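Local coordinates for protein putative ring-cleaving dioxygenase MhqO (Bacillus subtilis subsp. subtilis, PDB 3OAJ) that is a putative iron(II)-dependent extradiol dioxygenase that may cleave the rings of aromatic compounds and so contribute to their degradation, at residues Ile109-Glu114 with Gly184-Tyr189; Pro44-Leu49 with Phe65-Ala70; Phe102-Thr107 with Val117-Pro122. All coordinates share one frame; numbering follows the deposited sequence. Where two conformers were deposited one is given.

Interaction 1 of 3, residues Ile109-Glu114 with Gly184-Tyr189; sequences IERFGE and GDFVRY
Arg188 reaches across to the turn 111-114 and threads between Phe112, Glu114 and Arg111. Its CB begins over one face of the Phe112 ring, 3.9 Å from the ring centroid, a CH-pi contact offset toward the rim with Phe112 CZ nearest. CG stands anti to the backbone N (chi1 174°) and the chain runs on across the ring until a bend at chi3 (-78°) lays the guanidinium nearly flat against it, the two planes 21° apart. CD passes Phe112 CG, and NE lies 3.5 Å from Phe112 CD2; this NE is also paired with Asp200. At the tip, Arg188 NH1 gives a fairly straight hydrogen bond to Glu114 OE1 at 3.0 Å, within a salt bridge. OE1 lies near the guanidinium plane, but the donor stands above the carboxylate plane; Glu114 OE2 pairs with Arg132. The contact joins the first VOC repeat to the second: residues 109-114 end strand 107-111 and make the type I' turn Arg111-Glu114 that leads into strand 114-120, and strand 186-190 lies across the same mixed sheet of paired beta-alpha-beta-beta-beta units. Arg188 NH2 bonds Tyr116 and comes 3.6 Å from Arg111 NE, the two guanidinium planes almost perpendicular; the nearby carboxylates of Asp200, Glu128 and Glu114 probably offset these like charges. The extended Arg111 chain crosses Phe186 at about a right angle, CD lying 3.9 Å from Phe186 CE2, while Arg111 NH2 goes on to Asp200 and Glu128. Phe112 CE2 meets Phe186 CB at 4.0 Å, near the plane of the Phe112 ring.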
loop_
_atom_site.group_PDB
_atom_site.type_symbol
_atom_site.label_atom_id
_atom_site.label_comp_id
_atom_site.label_asym_id
_atom_site.label_seq_id
_atom_site.Cartn_x
_atom_site.Cartn_y
_atom_site.Cartn_z
ATOM N N ILE A 109 5.480 16.471 -11.953
ATOM C CA ILE A 109 6.289 15.787 -12.972
ATOM C C ILE A 109 5.369 15.146 -13.991
ATOM O O ILE A 109 4.199 14.897 -13.713
ATOM C CB ILE A 109 7.258 14.733 -12.352
ATOM C CG1 ILE A 109 6.500 13.517 -11.795
ATOM C CG2 ILE A 109 8.150 15.353 -11.284
ATOM C CD1 ILE A 109 6.429 12.339 -12.766
ATOM N N GLU A 110 5.906 14.882 -15.175
ATOM C CA GLU A 110 5.149 14.200 -16.217
ATOM C C GLU A 110 5.885 12.946 -16.623
ATOM O O GLU A 110 7.099 12.975 -16.773
ATOM C CB GLU A 110 4.974 15.110 -17.447
ATOM C CG GLU A 110 4.180 14.453 -18.587
ATOM C CD GLU A 110 3.605 15.436 -19.593
ATOM O OE1 GLU A 110 3.842 16.654 -19.457
ATOM O OE2 GLU A 110 2.895 14.978 -20.520
ATOM N N ARG A 111 5.151 11.847 -16.772
ATOM C CA ARG A 111 5.686 10.685 -17.499
ATOM C C ARG A 111 4.556 9.920 -18.161
ATOM O O ARG A 111 3.434 9.913 -17.671
ATOM C CB ARG A 111 6.531 9.774 -16.597
ATOM C CG ARG A 111 5.769 9.081 -15.491
ATOM C CD ARG A 111 6.703 8.255 -14.601
ATOM N NE ARG A 111 5.949 7.435 -13.660
ATOM C CZ ARG A 111 5.448 7.852 -12.499
ATOM N NH1 ARG A 111 5.617 9.100 -12.054
ATOM N NH2 ARG A 111 4.776 6.980 -11.765
ATOM N N PHE A 112 4.870 9.267 -19.278
ATOM C CA PHE A 112 3.878 8.522 -20.055
ATOM C C PHE A 112 2.604 9.328 -20.342
ATOM O O PHE A 112 1.501 8.783 -20.340
ATOM C CB PHE A 112 3.545 7.175 -19.385
ATOM C CG PHE A 112 4.709 6.210 -19.320
ATOM C CD1 PHE A 112 5.032 5.391 -20.411
ATOM C CD2 PHE A 112 5.467 6.105 -18.163
ATOM C CE1 PHE A 112 6.097 4.487 -20.341
ATOM C CE2 PHE A 112 6.533 5.215 -18.077
ATOM C CZ PHE A 112 6.856 4.404 -19.182
ATOM N N GLY A 113 2.774 10.628 -20.593
ATOM C CA GLY A 113 1.668 11.510 -20.964
ATOM C C GLY A 113 0.766 11.886 -19.802
ATOM O O GLY A 113 -0.275 12.519 -19.998
ATOM N N GLU A 114 1.154 11.490 -18.590
ATOM C CA GLU A 114 0.362 11.811 -17.403
ATOM C C GLU A 114 1.081 12.774 -16.487
ATOM O O GLU A 114 2.304 12.723 -16.331
ATOM C CB GLU A 114 0.002 10.547 -16.611
ATOM C CG GLU A 114 -0.860 9.542 -17.367
ATOM C CD GLU A 114 -1.206 8.326 -16.530
ATOM O OE1 GLU A 114 -0.284 7.692 -15.982
ATOM O OE2 GLU A 114 -2.399 7.988 -16.434
ATOM N N GLY A 184 11.943 7.618 -20.535
ATOM C CA GLY A 184 12.907 8.100 -19.553
ATOM C C GLY A 184 13.616 6.928 -18.905
ATOM O O GLY A 184 14.079 6.013 -19.599
ATOM N N ASP A 185 13.651 6.921 -17.576
ATOM C CA ASP A 185 14.299 5.841 -16.855
ATOM C C ASP A 185 13.352 4.750 -16.360
ATOM O O ASP A 185 13.645 4.079 -15.370
ATOM C CB ASP A 185 15.146 6.384 -15.692
ATOM C CG ASP A 185 16.186 5.375 -15.211
ATOM O OD1 ASP A 185 16.834 4.710 -16.054
ATOM O OD2 ASP A 185 16.341 5.232 -13.985
ATOM N N PHE A 186 12.234 4.551 -17.058
ATOM C CA PHE A 186 11.198 3.628 -16.589
ATOM C C PHE A 186 10.734 2.634 -17.634
ATOM O O PHE A 186 10.688 2.952 -18.819
ATOM C CB PHE A 186 9.967 4.400 -16.116
ATOM C CG PHE A 186 10.235 5.323 -14.962
ATOM C CD1 PHE A 186 10.456 4.813 -13.679
ATOM C CD2 PHE A 186 10.270 6.696 -15.161
ATOM C CE1 PHE A 186 10.707 5.677 -12.596
ATOM C CE2 PHE A 186 10.522 7.565 -14.095
ATOM C CZ PHE A 186 10.740 7.055 -12.812
ATOM N N VAL A 187 10.383 1.433 -17.185
ATOM C CA VAL A 187 9.498 0.573 -17.957
ATOM C C VAL A 187 8.179 0.477 -17.194
ATOM O O VAL A 187 8.167 0.385 -15.956
ATOM C CB VAL A 187 10.125 -0.816 -18.286
ATOM C CG1 VAL A 187 10.477 -1.570 -17.013
ATOM C CG2 VAL A 187 9.203 -1.638 -19.187
ATOM N N ARG A 188 7.076 0.539 -17.939
ATOM C CA ARG A 188 5.732 0.524 -17.355
ATOM C C ARG A 188 5.001 -0.768 -17.684
ATOM O O ARG A 188 5.025 -1.239 -18.834
ATOM C CB ARG A 188 4.915 1.715 -17.860
ATOM C CG ARG A 188 3.449 1.713 -17.409
ATOM C CD ARG A 188 2.807 3.077 -17.610
ATOM N NE ARG A 188 3.225 3.991 -16.550
ATOM C CZ ARG A 188 2.622 5.136 -16.246
ATOM N NH1 ARG A 188 1.550 5.520 -16.929
ATOM N NH2 ARG A 188 3.087 5.879 -15.243
ATOM N N TYR A 189 4.345 -1.310 -16.672
ATOM C CA TYR A 189 3.525 -2.486 -16.744
ATOM C C TYR A 189 2.108 -2.212 -16.260
ATOM O O TYR A 189 1.914 -1.394 -15.445
ATOM C CB TYR A 189 4.174 -3.613 -15.910
ATOM C CG TYR A 189 5.411 -4.180 -16.537
ATOM C CD1 TYR A 189 5.298 -5.058 -17.550
ATOM C CD2 TYR A 189 6.667 -3.835 -16.143
ATOM C CE1 TYR A 189 6.328 -5.557 -18.158
ATOM C CE2 TYR A 189 7.757 -4.370 -16.808
ATOM C CZ TYR A 189 7.539 -5.231 -17.812
ATOM O OH TYR A 189 8.491 -5.847 -18.503
#

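Interaction 2 of 3, residues Pro44-Leu49 with Phe65-Ala70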
loop_
_atom_site.group_PDB
_atom_site.type_symbol
_atom_site.label_atom_id
_atom_site.label_comp_id
_atom_site.label_asym_id
_atom_site.label_seq_id
_atom_site.Cartn_x
_atom_site.Cartn_y
_atom_site.Cartn_z
ATOM N N PRO A 44 3.029 -7.882 19.112
ATOM C CA PRO A 44 1.737 -7.511 19.708
ATOM C C PRO A 44 1.699 -6.131 20.369
ATOM O O PRO A 44 0.616 -5.603 20.612
ATOM C CB PRO A 44 1.525 -8.589 20.776
ATOM C CG PRO A 44 2.342 -9.735 20.324
ATOM C CD PRO A 44 3.533 -9.160 19.652
ATOM N N GLY A 45 2.864 -5.564 20.670
ATOM C CA GLY A 45 2.948 -4.242 21.298
ATOM C C GLY A 45 3.069 -3.100 20.306
ATOM O O GLY A 45 3.370 -1.965 20.682
ATOM N N THR A 46 2.834 -3.396 19.032
ATOM C CA THR A 46 2.931 -2.402 17.979
ATOM C C THR A 46 1.648 -2.456 17.171
ATOM O O THR A 46 1.185 -3.541 16.822
ATOM C CB THR A 46 4.133 -2.684 17.043
ATOM O OG1 THR A 46 5.352 -2.605 17.792
ATOM C CG2 THR A 46 4.189 -1.672 15.885
ATOM N N TYR A 47 1.090 -1.286 16.872
ATOM C CA TYR A 47 -0.090 -1.181 16.021
ATOM C C TYR A 47 0.184 -1.707 14.626
ATOM O O TYR A 47 1.292 -1.610 14.110
ATOM C CB TYR A 47 -0.493 0.277 15.832
ATOM C CG TYR A 47 -1.295 0.912 16.942
ATOM C CD1 TYR A 47 -2.587 0.474 17.245
ATOM C CD2 TYR A 47 -0.784 2.005 17.644
ATOM C CE1 TYR A 47 -3.337 1.094 18.249
ATOM C CE2 TYR A 47 -1.517 2.628 18.647
ATOM C CZ TYR A 47 -2.796 2.177 18.936
ATOM O OH TYR A 47 -3.533 2.782 19.928
ATOM N N HIS A 48 -0.873 -2.205 14.009
ATOM C CA HIS A 48 -0.921 -2.349 12.577
ATOM C C HIS A 48 -2.201 -1.659 12.155
ATOM O O HIS A 48 -3.283 -2.116 12.515
ATOM C CB HIS A 48 -0.951 -3.826 12.169
ATOM C CG HIS A 48 -0.711 -4.053 10.705
ATOM N ND1 HIS A 48 -0.835 -5.292 10.112
ATOM C CD2 HIS A 48 -0.389 -3.190 9.709
ATOM C CE1 HIS A 48 -0.562 -5.186 8.820
ATOM N NE2 HIS A 48 -0.285 -3.924 8.552
ATOM N N LEU A 49 -2.063 -0.562 11.404
ATOM C CA LEU A 49 -3.205 0.244 10.965
ATOM C C LEU A 49 -3.417 0.050 9.471
ATOM O O LEU A 49 -2.465 0.068 8.689
ATOM C CB LEU A 49 -2.974 1.734 11.252
ATOM C CG LEU A 49 -2.611 2.113 12.692
ATOM C CD1 LEU A 49 -2.485 3.636 12.764
ATOM C CD2 LEU A 49 -3.651 1.593 13.687
ATOM N N PHE A 65 2.999 0.036 10.179
ATOM C CA PHE A 65 3.498 -0.268 11.516
ATOM C C PHE A 65 4.043 1.045 12.105
ATOM O O PHE A 65 5.178 1.429 11.804
ATOM C CB PHE A 65 4.586 -1.344 11.448
ATOM C CG PHE A 65 4.117 -2.647 10.865
ATOM C CD1 PHE A 65 3.054 -3.348 11.433
ATOM C CD2 PHE A 65 4.759 -3.191 9.756
ATOM C CE1 PHE A 65 2.619 -4.568 10.873
ATOM C CE2 PHE A 65 4.348 -4.401 9.213
ATOM C CZ PHE A 65 3.284 -5.087 9.763
ATOM N N PRO A 66 3.221 1.761 12.894
ATOM C CA PRO A 66 3.691 3.030 13.429
ATOM C C PRO A 66 4.483 2.831 14.718
ATOM O O PRO A 66 3.915 2.472 15.758
ATOM C CB PRO A 66 2.394 3.821 13.684
ATOM C CG PRO A 66 1.290 2.827 13.687
ATOM C CD PRO A 66 1.792 1.522 13.175
ATOM N N TRP A 67 5.788 3.042 14.660
ATOM C CA TRP A 67 6.538 3.099 15.911
ATOM C C TRP A 67 7.307 4.406 16.117
ATOM O O TRP A 67 8.308 4.676 15.449
ATOM C CB TRP A 67 7.367 1.835 16.183
ATOM C CG TRP A 67 8.243 1.304 15.074
ATOM C CD1 TRP A 67 9.260 1.961 14.433
ATOM C CD2 TRP A 67 8.231 -0.030 14.542
ATOM N NE1 TRP A 67 9.860 1.127 13.516
ATOM C CE2 TRP A 67 9.250 -0.100 13.563
ATOM C CE3 TRP A 67 7.451 -1.169 14.788
ATOM C CZ2 TRP A 67 9.505 -1.268 12.826
ATOM C CZ3 TRP A 67 7.703 -2.332 14.049
ATOM C CH2 TRP A 67 8.724 -2.367 13.080
ATOM N N ALA A 68 6.789 5.210 17.044
ATOM C CA ALA A 68 7.306 6.543 17.340
ATOM C C ALA A 68 8.760 6.487 17.791
ATOM O O ALA A 68 9.162 5.571 18.515
ATOM C CB ALA A 68 6.439 7.223 18.399
ATOM N N GLY A 69 9.541 7.472 17.352
ATOM C CA GLY A 69 10.973 7.518 17.645
ATOM C C GLY A 69 11.829 7.440 16.392
ATOM O O GLY A 69 13.040 7.683 16.444
ATOM N N ALA A 70 11.190 7.085 15.275
ATOM C CA ALA A 70 11.810 7.048 13.944
ATOM C C ALA A 70 13.196 6.393 13.888
ATOM O O ALA A 70 14.221 7.080 13.824
ATOM C CB ALA A 70 11.841 8.458 13.323
HETATM O O HOH W 1 2.490 1.236 17.462
#
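The beta hairpin of strands 47-52 and 61-66, part of the metal-bearing sheet of this vicinal oxygen chelate fold, splays apart at its open end, where Thr46-Leu49 meets Phe65-Trp67. No direct hydrogen bond joins the two segments; a water accepts from Tyr47 N at 2.9 Å and approaches Pro66 O so closely that this half of the bridge is doubtful. The nearest backbone pair is His48 with Phe65, whose rings meet. Phe65 CE1 sits over the centre of the imidazole, 3.4 Å from His48 CG, with the planes inclined by 36°. His48 holds CG anti to its own N (chi1 -168°), which turns the ring to Phe65, and its NE2 bonds Thr63. This pair borders the metal pocket: the side chain of His48 lies about 6 Å from the bound zinc ion and about 3 Å from a sulfate, probably from the crystallisation liquor, nearest atoms in each case, and that of Phe65 is about 5 Å from the side chain of the zinc ligand His218. Tyr47 O, buried without a hydrogen-bond partner, lies at the edge of the Phe65 ring, near its plane; Pro66, with no N-H to offer it, presents CD at 3.3 Å. The Pro66 ring packs its CD and CG against Tyr47 CB, and its CG also touches Leu49 CD1 at 4.0 Å; Pro19, at the start of helix 19-29, covers it further. On the Thr46 side OG1 is taken by Asp43, while the methyl CG2 points to the edge of the indole, close to its plane, and meets Trp67 CE3 at 3.5 Å.

Interaction 3 of 3, residues Phe102-Thr107 with Val117-Pro122; sequences FNVPYT and VEFDDP
Thr107 and Glu118 form an antiparallel hydrogen-bonded pair where the hairpin of strands 107-111 and 114-120 begins, at the outer edge of the sheet in the first VOC repeat. Two backbone bonds make the pair: Thr107 N to Glu118 O, 2.9 Å, and Glu118 N to Thr107 O, 2.8 Å. A CA-H...O contact lies beside each, Tyr106 CA to Glu118 O and Val117 CA to Thr107 O, so both carbonyl oxygens also meet a CA-H group. Beyond this pair the chains part, and a water spans the widening: it donates to Pro105 O at 2.8 Å and accepts from Asp120 N, taking the place of a direct interstrand bond. Asp120 OD1 is itself bonded to His126.

The apolar contacts lie on the other face from Thr107 and Glu118, the face toward helix 92-101. Tyr106 holds CG between its N and carbonyl carbon (chi1 69°), and CB meets Val117 CG1 at 3.6 Å, with the ring atoms CG and CD2 close to the same methyl; Glu96 of the helix touches both residues. Val104, at the end of the Schellman motif that closes the helix with Asn103 as its C' residue, directs CG1 to Phe119 CB at 4.1 Å. The Phe119 ring turns away from segment 102-107 to pack on Leu99 of helix 92-101 and Phe25 of helix 19-29.

On the Thr107-Glu118 face, Thr107 OG1 lies 3.3 Å from Glu118 CB, and the next methylene, Glu118 CG, is 3.8 Å from the same Thr107 OG1.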
loop_
_atom_site.group_PDB
_atom_site.type_symbol
_atom_site.label_atom_id
_atom_site.label_comp_id
_atom_site.label_asym_id
_atom_site.label_seq_id
_atom_site.Cartn_x
_atom_site.Cartn_y
_atom_site.Cartn_z
ATOM N N PHE A 102 -2.204 22.697 3.900
ATOM C CA PHE A 102 -1.561 21.952 4.976
ATOM C C PHE A 102 -0.044 22.097 5.030
ATOM O O PHE A 102 0.611 21.361 5.773
ATOM C CB PHE A 102 -1.986 20.483 4.946
ATOM C CG PHE A 102 -3.406 20.270 5.396
ATOM C CD1 PHE A 102 -3.761 20.433 6.741
ATOM C CD2 PHE A 102 -4.394 19.922 4.482
ATOM C CE1 PHE A 102 -5.070 20.245 7.159
ATOM C CE2 PHE A 102 -5.728 19.735 4.892
ATOM C CZ PHE A 102 -6.059 19.891 6.235
ATOM N N ASN A 103 0.509 23.033 4.246
ATOM C CA ASN A 103 1.956 23.304 4.230
ATOM C C ASN A 103 2.804 22.104 3.820
ATOM O O ASN A 103 3.941 21.936 4.281
ATOM C CB ASN A 103 2.435 23.846 5.581
ATOM C CG ASN A 103 1.722 25.108 5.985
ATOM O OD1 ASN A 103 1.701 26.093 5.243
ATOM N ND2 ASN A 103 1.146 25.098 7.182
ATOM N N VAL A 104 2.248 21.267 2.942
ATOM C CA VAL A 104 2.964 20.108 2.399
ATOM C C VAL A 104 3.522 20.482 1.018
ATOM O O VAL A 104 2.758 20.725 0.087
ATOM C CB VAL A 104 2.022 18.871 2.269
ATOM C CG1 VAL A 104 2.745 17.674 1.602
ATOM C CG2 VAL A 104 1.439 18.477 3.627
ATOM N N PRO A 105 4.853 20.562 0.885
ATOM C CA PRO A 105 5.366 20.935 -0.446
ATOM C C PRO A 105 5.125 19.833 -1.464
ATOM O O PRO A 105 5.120 18.650 -1.113
ATOM C CB PRO A 105 6.879 21.105 -0.220
ATOM C CG PRO A 105 7.104 20.984 1.278
ATOM C CD PRO A 105 5.931 20.273 1.851
ATOM N N TYR A 106 4.858 20.238 -2.700
ATOM C CA TYR A 106 4.723 19.282 -3.786
ATOM C C TYR A 106 5.429 19.759 -5.041
ATOM O O TYR A 106 5.719 20.951 -5.214
ATOM C CB TYR A 106 3.251 18.970 -4.093
ATOM C CG TYR A 106 2.492 20.137 -4.703
ATOM C CD1 TYR A 106 1.739 20.986 -3.902
ATOM C CD2 TYR A 106 2.523 20.385 -6.083
ATOM C CE1 TYR A 106 1.047 22.079 -4.458
ATOM C CE2 TYR A 106 1.824 21.460 -6.645
ATOM C CZ TYR A 106 1.096 22.305 -5.820
ATOM O OH TYR A 106 0.403 23.374 -6.353
ATOM N N THR A 107 5.722 18.797 -5.900
ATOM C CA THR A 107 6.328 19.069 -7.189
ATOM C C THR A 107 5.430 18.434 -8.253
ATOM O O THR A 107 4.630 17.545 -7.953
ATOM C CB THR A 107 7.785 18.508 -7.261
ATOM O OG1 THR A 107 7.772 17.093 -7.099
ATOM C CG2 THR A 107 8.675 19.109 -6.172
ATOM N N VAL A 117 1.462 14.770 -9.165
ATOM C CA VAL A 117 1.851 15.599 -8.034
ATOM C C VAL A 117 2.669 14.706 -7.100
ATOM O O VAL A 117 2.166 13.669 -6.633
ATOM C CB VAL A 117 0.611 16.162 -7.294
ATOM C CG1 VAL A 117 1.007 16.940 -6.031
ATOM C CG2 VAL A 117 -0.187 17.061 -8.226
ATOM N N GLU A 118 3.916 15.096 -6.844
ATOM C CA GLU A 118 4.831 14.349 -5.977
ATOM C C GLU A 118 4.933 15.045 -4.640
ATOM O O GLU A 118 5.122 16.246 -4.586
ATOM C CB GLU A 118 6.228 14.259 -6.606
ATOM C CG GLU A 118 6.248 13.708 -8.032
ATOM C CD GLU A 118 5.994 12.220 -8.080
ATOM O OE1 GLU A 118 6.504 11.471 -7.207
ATOM O OE2 GLU A 118 5.266 11.801 -8.997
ATOM N N PHE A 119 4.861 14.272 -3.562
ATOM C CA PHE A 119 5.012 14.805 -2.210
ATOM C C PHE A 119 5.389 13.680 -1.249
ATOM O O PHE A 119 5.203 12.498 -1.564
ATOM C CB PHE A 119 3.727 15.502 -1.746
ATOM C CG PHE A 119 2.499 14.617 -1.786
ATOM C CD1 PHE A 119 1.868 14.313 -2.994
ATOM C CD2 PHE A 119 1.968 14.097 -0.606
ATOM C CE1 PHE A 119 0.718 13.511 -3.044
ATOM C CE2 PHE A 119 0.828 13.297 -0.637
ATOM C CZ PHE A 119 0.190 13.000 -1.859
ATOM N N ASP A 120 5.907 14.051 -0.082
ATOM C CA ASP A 120 6.207 13.070 0.951
ATOM C C ASP A 120 5.169 13.102 2.058
ATOM O O ASP A 120 4.570 14.146 2.336
ATOM C CB ASP A 120 7.591 13.333 1.573
ATOM C CG ASP A 120 8.752 12.931 0.672
ATOM O OD1 ASP A 120 8.521 12.348 -0.416
ATOM O OD2 ASP A 120 9.917 13.177 1.072
ATOM N N ASP A 121 4.980 11.963 2.718
ATOM C CA ASP A 121 4.201 11.944 3.951
ATOM C C ASP A 121 5.104 12.423 5.104
ATOM O O ASP A 121 6.282 12.707 4.875
ATOM C CB ASP A 121 3.515 10.572 4.160
ATOM C CG ASP A 121 4.381 9.523 4.873
ATOM O OD1 ASP A 121 5.573 9.740 5.195
ATOM O OD2 ASP A 121 3.811 8.430 5.135
ATOM N N PRO A 122 4.550 12.561 6.327
ATOM C CA PRO A 122 5.308 13.164 7.432
ATOM C C PRO A 122 6.529 12.369 7.862
ATOM O O PRO A 122 7.411 12.907 8.545
ATOM C CB PRO A 122 4.289 13.224 8.573
ATOM C CG PRO A 122 2.965 13.152 7.906
ATOM C CD PRO A 122 3.164 12.269 6.720
HETATM O O HOH W 2 6.493 16.871 0.527
#

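In the fold
From the N terminus, interaction 2 comes first: it closes the loop from 44-49 to 65-70 at the open end of a hairpin in the metal-bearing sheet, before the other two begin. Interaction 3 then joins the loop after helix 92-101 to strand 114-120. Interaction 1 starts on the hairpin turn enclosed between the two segments of interaction 3 and ends about 70 residues later on strand 186-190, so interactions 1 and 3 cross along the chain. They touch where Ile109 packs on Glu118. Interactions 2 and 3 both lie within the first VOC repeat, in different sheets; interaction 1 ties it to the second. Interactions 1 and 2 lie on opposite sides of the chain's centre, their centres about 34 Å apart.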